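Long-range contacts in aminotransferase class I and II (Anaerococcus prevotii, PDB 4EMY), which probably catalyses pyridoxal 5'-phosphate-dependent transamination as a homodimer: residues F207-A212 with R249-V254; Y96-Y101 with V274-S279. One frame throughout, in Å; residues are numbered along the deposited sequence.

Contact 1: F207-A212 with R249-V254; sequences FLKEKA and RNLFVV
The C-terminal part of helix 198-211, with Ala212, meets the beginning of strand 251-258, and the two backbones come nearest where Ala212 and Asn250 face each other with their CA atoms 6.1 Å apart. At this end the contact is polar. Asn250 ND2 donates a hydrogen bond to Ala212 O over 2.9 Å, with an N-H...O angle of 153°. The acceptor lies close to the plane of the Asn250 amide, whereas the donor approaches the carbonyl from its flank, at a C=O...N angle of 108° and somewhat out of the carbonyl plane. With chi1 at 60°, CG of Asn250 sits between its own backbone N and carbonyl carbon, on the side of Ala212. Asparagine suits the place because one NH2 group can serve two carbonyls: ND2 is also bonded to Lys217 O, in the loop leading to strand 218-224. Ala212 CB lies beside the same amide, 3.5 Å from ND2; a methyl suits a place so near the backbone bond.

One residue on, the chemistry turns apolar. Leu251 CD2 rests 3.9 Å from Leu208 CB, with CD1 at a similar distance, so that the forked end of Leu251 straddles one methylene group. CD2 also lies against the carbonyl of Leu208, and Leu251 CB stands 4.2 Å from Ala212 CB. Leu208 and Ala212, one helical turn apart, thus present a single apolar stripe to the strand. Both leucines also touch Ile219, the neighbouring strand's contribution to this core. Branched aliphatic side chains suit this buried seam, since they fill it without adding polar atoms of their own. The arrangement is the helix-on-sheet packing of an alpha/beta/alpha sandwich, here in the large domain of a fold-type I pyridoxal phosphate enzyme.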
loop_
_atom_site.group_PDB
_atom_site.type_symbol
_atom_site.label_atom_id
_atom_site.label_comp_id
_atom_site.label_asym_id
_atom_site.label_seq_id
_atom_site.Cartn_x
_atom_site.Cartn_y
_atom_site.Cartn_z
ATOM N N PHE A 207 4.734 -20.028 -27.597
ATOM C CA PHE A 207 4.300 -18.992 -28.517
ATOM C C PHE A 207 4.986 -17.658 -28.237
ATOM O O PHE A 207 5.439 -16.987 -29.163
ATOM C CB PHE A 207 2.784 -18.837 -28.479
ATOM C CG PHE A 207 2.265 -17.804 -29.428
ATOM C CD1 PHE A 207 2.271 -18.039 -30.799
ATOM C CD2 PHE A 207 1.778 -16.594 -28.954
ATOM C CE1 PHE A 207 1.795 -17.087 -31.684
ATOM C CE2 PHE A 207 1.303 -15.635 -29.832
ATOM C CZ PHE A 207 1.307 -15.883 -31.200
ATOM N N LEU A 208 5.058 -17.280 -26.961
ATOM C CA LEU A 208 5.711 -16.030 -26.558
ATOM C C LEU A 208 7.223 -16.079 -26.785
ATOM O O LEU A 208 7.857 -15.038 -26.944
ATOM C CB LEU A 208 5.390 -15.676 -25.100
ATOM C CG LEU A 208 3.933 -15.402 -24.695
ATOM C CD1 LEU A 208 3.798 -15.426 -23.182
ATOM C CD2 LEU A 208 3.400 -14.092 -25.258
ATOM N N LYS A 209 7.788 -17.287 -26.807
ATOM C CA LYS A 209 9.181 -17.495 -27.192
ATOM C C LYS A 209 9.385 -17.149 -28.663
ATOM O O LYS A 209 10.413 -16.574 -29.030
ATOM C CB LYS A 209 9.606 -18.940 -26.953
ATOM C CG LYS A 209 10.136 -19.241 -25.565
ATOM C CD LYS A 209 10.617 -20.684 -25.492
ATOM C CE LYS A 209 10.807 -21.150 -24.056
ATOM N NZ LYS A 209 11.149 -22.598 -23.953
ATOM N N GLU A 210 8.410 -17.508 -29.498
ATOM C CA GLU A 210 8.449 -17.184 -30.926
ATOM C C GLU A 210 8.424 -15.674 -31.160
ATOM O O GLU A 210 9.140 -15.157 -32.018
ATOM C CB GLU A 210 7.283 -17.839 -31.672
ATOM C CG GLU A 210 7.358 -19.355 -31.773
ATOM C CD GLU A 210 6.164 -19.945 -32.504
ATOM O OE1 GLU A 210 6.005 -19.664 -33.714
ATOM O OE2 GLU A 210 5.382 -20.690 -31.867
ATOM N N LYS A 211 7.593 -14.983 -30.388
ATOM C CA LYS A 211 7.476 -13.535 -30.452
ATOM C C LYS A 211 8.753 -12.872 -29.956
ATOM O O LYS A 211 9.186 -11.857 -30.502
ATOM C CB LYS A 211 6.292 -13.083 -29.607
ATOM C CG LYS A 211 4.989 -13.781 -29.944
ATOM C CD LYS A 211 4.307 -13.098 -31.111
ATOM C CE LYS A 211 3.730 -14.111 -32.076
ATOM N NZ LYS A 211 4.748 -14.625 -33.031
ATOM N N ALA A 212 9.359 -13.465 -28.931
ATOM C CA ALA A 212 10.600 -12.954 -28.353
ATOM C C ALA A 212 11.814 -13.102 -29.279
ATOM O O ALA A 212 12.895 -12.590 -28.978
ATOM C CB ALA A 212 10.869 -13.605 -27.002
ATOM N N ARG A 249 16.072 -13.188 -22.895
ATOM C CA ARG A 249 16.259 -11.901 -22.227
ATOM C C ARG A 249 15.026 -10.984 -22.283
ATOM O O ARG A 249 14.639 -10.397 -21.272
ATOM C CB ARG A 249 17.506 -11.214 -22.811
ATOM C CG ARG A 249 17.761 -9.784 -22.358
ATOM C CD ARG A 249 19.214 -9.366 -22.579
ATOM N NE ARG A 249 20.118 -9.984 -21.601
ATOM C CZ ARG A 249 21.051 -10.896 -21.884
ATOM N NH1 ARG A 249 21.250 -11.313 -23.135
ATOM N NH2 ARG A 249 21.805 -11.385 -20.905
ATOM N N ASN A 250 14.403 -10.894 -23.457
ATOM C CA ASN A 250 13.266 -9.991 -23.684
ATOM C C ASN A 250 11.881 -10.555 -23.318
ATOM O O ASN A 250 10.851 -9.953 -23.642
ATOM C CB ASN A 250 13.271 -9.491 -25.132
ATOM C CG ASN A 250 13.169 -10.619 -26.141
ATOM O OD1 ASN A 250 13.807 -11.663 -25.999
ATOM N ND2 ASN A 250 12.363 -10.409 -27.172
ATOM N N LEU A 251 11.857 -11.710 -22.658
ATOM C CA LEU A 251 10.608 -12.276 -22.164
ATOM C C LEU A 251 10.649 -12.381 -20.647
ATOM O O LEU A 251 11.076 -13.394 -20.086
ATOM C CB LEU A 251 10.318 -13.637 -22.805
ATOM C CG LEU A 251 8.975 -14.321 -22.506
ATOM C CD1 LEU A 251 7.791 -13.435 -22.863
ATOM C CD2 LEU A 251 8.876 -15.648 -23.244
ATOM N N PHE A 252 10.213 -11.316 -19.988
ATOM C CA PHE A 252 10.236 -11.252 -18.537
ATOM C C PHE A 252 8.958 -11.853 -17.948
ATOM O O PHE A 252 7.915 -11.889 -18.606
ATOM C CB PHE A 252 10.449 -9.803 -18.079
ATOM C CG PHE A 252 10.773 -9.663 -16.617
ATOM C CD1 PHE A 252 11.812 -10.389 -16.047
ATOM C CD2 PHE A 252 10.047 -8.791 -15.813
ATOM C CE1 PHE A 252 12.110 -10.259 -14.701
ATOM C CE2 PHE A 252 10.344 -8.653 -14.470
ATOM C CZ PHE A 252 11.376 -9.386 -13.910
ATOM N N VAL A 253 9.056 -12.346 -16.716
ATOM C CA VAL A 253 7.921 -12.947 -16.024
ATOM C C VAL A 253 7.815 -12.343 -14.631
ATOM O O VAL A 253 8.789 -12.347 -13.884
ATOM C CB VAL A 253 8.043 -14.492 -15.929
ATOM C CG1 VAL A 253 6.965 -15.075 -15.032
ATOM C CG2 VAL A 253 7.942 -15.128 -17.305
ATOM N N VAL A 254 6.643 -11.800 -14.300
ATOM C CA VAL A 254 6.346 -11.371 -12.932
ATOM C C VAL A 254 5.203 -12.214 -12.379
ATOM O O VAL A 254 4.099 -12.226 -12.932
ATOM C CB VAL A 254 5.977 -9.875 -12.827
ATOM C CG1 VAL A 254 5.840 -9.466 -11.365
ATOM C CG2 VAL A 254 7.020 -9.007 -13.514
#

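Contact 2: Y96-Y101 with V274-S279; sequences YKPEGY and VGISSS
Tyr101 and Ser277 form an antiparallel hydrogen-bonded pair. Tyr101 N donates to Ser277 O over 2.7 Å, and Ser277 N returns a bond of 3.1 Å to Tyr101 O. Beyond this pair the Tyr101 ring lies beside the turn that leaves the strand: CE2 comes 3.5 Å from Ser278 O, which meets the ring at its edge. A long flat side chain suits the place because it reaches past the strand end to Lys280 and Ile283 of helix 280-297, though the residue stays exposed.

On the loop side, Pro98 CG touches Ile276 CG2 at 3.9 Å, the two side chains crossing at about a right angle; Phe93 touches both. Gly100 passes close to Ser277 O, and it has a positive phi (108°), a backbone conformation readily adopted by glycine.

Further out, Ser277 OG accepts from Ser279 N at 3.0 Å, an ST turn that shapes the chain just before helix 280-297, where Ser279 takes the N-cap position. Ser278 OG is bonded to Leu247 O, and Glu99 N to Ser245 OG. Paired backbone bonds thus fix the alignment at the start of strand 101-107, outermost of the sheet within this chain, while Pro98 and Ile276 add sequence-dependent apolar packing.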
loop_
_atom_site.group_PDB
_atom_site.type_symbol
_atom_site.label_atom_id
_atom_site.label_comp_id
_atom_site.label_asym_id
_atom_site.label_seq_id
_atom_site.Cartn_x
_atom_site.Cartn_y
_atom_site.Cartn_z
ATOM N N TYR A 96 9.494 -26.784 -7.659
ATOM C CA TYR A 96 9.471 -26.418 -9.077
ATOM C C TYR A 96 10.007 -25.008 -9.393
ATOM O O TYR A 96 9.434 -24.275 -10.198
ATOM C CB TYR A 96 8.061 -26.624 -9.649
ATOM C CG TYR A 96 7.550 -28.048 -9.549
ATOM C CD1 TYR A 96 7.982 -29.033 -10.437
ATOM C CD2 TYR A 96 6.629 -28.412 -8.565
ATOM C CE1 TYR A 96 7.517 -30.336 -10.345
ATOM C CE2 TYR A 96 6.154 -29.714 -8.469
ATOM C CZ TYR A 96 6.600 -30.669 -9.360
ATOM O OH TYR A 96 6.133 -31.958 -9.266
ATOM N N LYS A 97 11.122 -24.647 -8.770
ATOM C CA LYS A 97 11.744 -23.344 -8.980
ATOM C C LYS A 97 12.438 -23.266 -10.353
ATOM O O LYS A 97 13.342 -24.058 -10.643
ATOM C CB LYS A 97 12.722 -23.047 -7.835
ATOM C CG LYS A 97 13.318 -21.645 -7.824
ATOM C CD LYS A 97 14.019 -21.348 -6.501
ATOM C CE LYS A 97 15.289 -22.167 -6.331
ATOM N NZ LYS A 97 16.035 -21.786 -5.107
ATOM N N PRO A 98 12.010 -22.315 -11.207
ATOM C CA PRO A 98 12.596 -22.188 -12.540
ATOM C C PRO A 98 14.039 -21.699 -12.499
ATOM O O PRO A 98 14.429 -21.001 -11.564
ATOM C CB PRO A 98 11.704 -21.145 -13.221
ATOM C CG PRO A 98 11.115 -20.356 -12.107
ATOM C CD PRO A 98 10.937 -21.328 -10.980
ATOM N N GLU A 99 14.817 -22.065 -13.512
ATOM C CA GLU A 99 16.206 -21.635 -13.609
ATOM C C GLU A 99 16.307 -20.155 -13.962
ATOM O O GLU A 99 15.389 -19.584 -14.551
ATOM C CB GLU A 99 16.944 -22.453 -14.658
ATOM C CG GLU A 99 17.163 -23.905 -14.285
ATOM C CD GLU A 99 17.725 -24.697 -15.444
ATOM O OE1 GLU A 99 17.132 -25.741 -15.791
ATOM O OE2 GLU A 99 18.748 -24.263 -16.022
ATOM N N GLY A 100 17.438 -19.547 -13.617
ATOM C CA GLY A 100 17.654 -18.130 -13.870
ATOM C C GLY A 100 17.613 -17.321 -12.593
ATOM O O GLY A 100 17.494 -17.867 -11.493
ATOM N N TYR A 101 17.708 -16.007 -12.743
ATOM C CA TYR A 101 17.736 -15.111 -11.599
ATOM C C TYR A 101 16.327 -14.796 -11.112
ATOM O O TYR A 101 15.431 -14.506 -11.902
ATOM C CB TYR A 101 18.529 -13.845 -11.939
ATOM C CG TYR A 101 19.957 -14.136 -12.370
ATOM C CD1 TYR A 101 20.962 -14.384 -11.423
ATOM C CD2 TYR A 101 20.303 -14.186 -13.727
ATOM C CE1 TYR A 101 22.265 -14.662 -11.813
ATOM C CE2 TYR A 101 21.606 -14.461 -14.127
ATOM C CZ TYR A 101 22.583 -14.698 -13.170
ATOM O OH TYR A 101 23.877 -14.970 -13.568
ATOM N N VAL A 274 7.290 -11.500 -7.695
ATOM C CA VAL A 274 8.449 -12.340 -7.967
ATOM C C VAL A 274 8.768 -12.336 -9.465
ATOM O O VAL A 274 7.938 -12.720 -10.288
ATOM C CB VAL A 274 8.214 -13.784 -7.482
ATOM C CG1 VAL A 274 9.468 -14.616 -7.658
ATOM C CG2 VAL A 274 7.789 -13.797 -6.021
ATOM N N GLY A 275 9.971 -11.883 -9.803
ATOM C CA GLY A 275 10.431 -11.830 -11.186
ATOM C C GLY A 275 11.353 -12.980 -11.554
ATOM O O GLY A 275 12.110 -13.474 -10.713
ATOM N N ILE A 276 11.276 -13.407 -12.815
ATOM C CA ILE A 276 12.122 -14.473 -13.345
ATOM C C ILE A 276 12.799 -13.989 -14.623
ATOM O O ILE A 276 12.123 -13.564 -15.555
ATOM C CB ILE A 276 11.307 -15.742 -13.715
ATOM C CG1 ILE A 276 10.060 -15.928 -12.828
ATOM C CG2 ILE A 276 12.197 -16.981 -13.744
ATOM C CD1 ILE A 276 10.328 -16.479 -11.444
ATOM N N SER A 277 14.127 -14.051 -14.664
ATOM C CA SER A 277 14.880 -13.717 -15.876
ATOM C C SER A 277 16.166 -14.514 -16.011
ATOM O O SER A 277 16.749 -14.952 -15.024
ATOM C CB SER A 277 15.207 -12.226 -15.931
ATOM O OG SER A 277 15.844 -11.891 -17.154
ATOM N N SER A 278 16.606 -14.686 -17.252
ATOM C CA SER A 278 17.899 -15.298 -17.533
ATOM C C SER A 278 19.031 -14.281 -17.385
ATOM O O SER A 278 20.198 -14.660 -17.304
ATOM C CB SER A 278 17.908 -15.907 -18.932
ATOM O OG SER A 278 17.473 -14.963 -19.891
ATOM N N SER A 279 18.674 -12.996 -17.342
ATOM C CA SER A 279 19.648 -11.911 -17.211
ATOM C C SER A 279 19.713 -11.358 -15.790
ATOM O O SER A 279 18.688 -11.055 -15.184
ATOM C CB SER A 279 19.345 -10.787 -18.207
ATOM O OG SER A 279 20.240 -9.695 -18.053
#

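Overall arrangement
Both contacts bear on the seven-stranded sheet of the large domain, through the adjacent strands 251-258 and 271-277. These are joined directly by a probable hydrogen bond from Ile276 N to Val253 O, and the contact centres lie 13 Å apart. Contact 1 is buried and attaches a covering helix, mostly through aliphatic side chains and one side-chain amide. Contact 2 is only partly buried and attaches the outermost strand of the sheet within this chain, chiefly through main-chain bonds. Along the sequence contact 1 is nested within the long loop that contact 2 closes. Both lie away from the cofactor-binding residues.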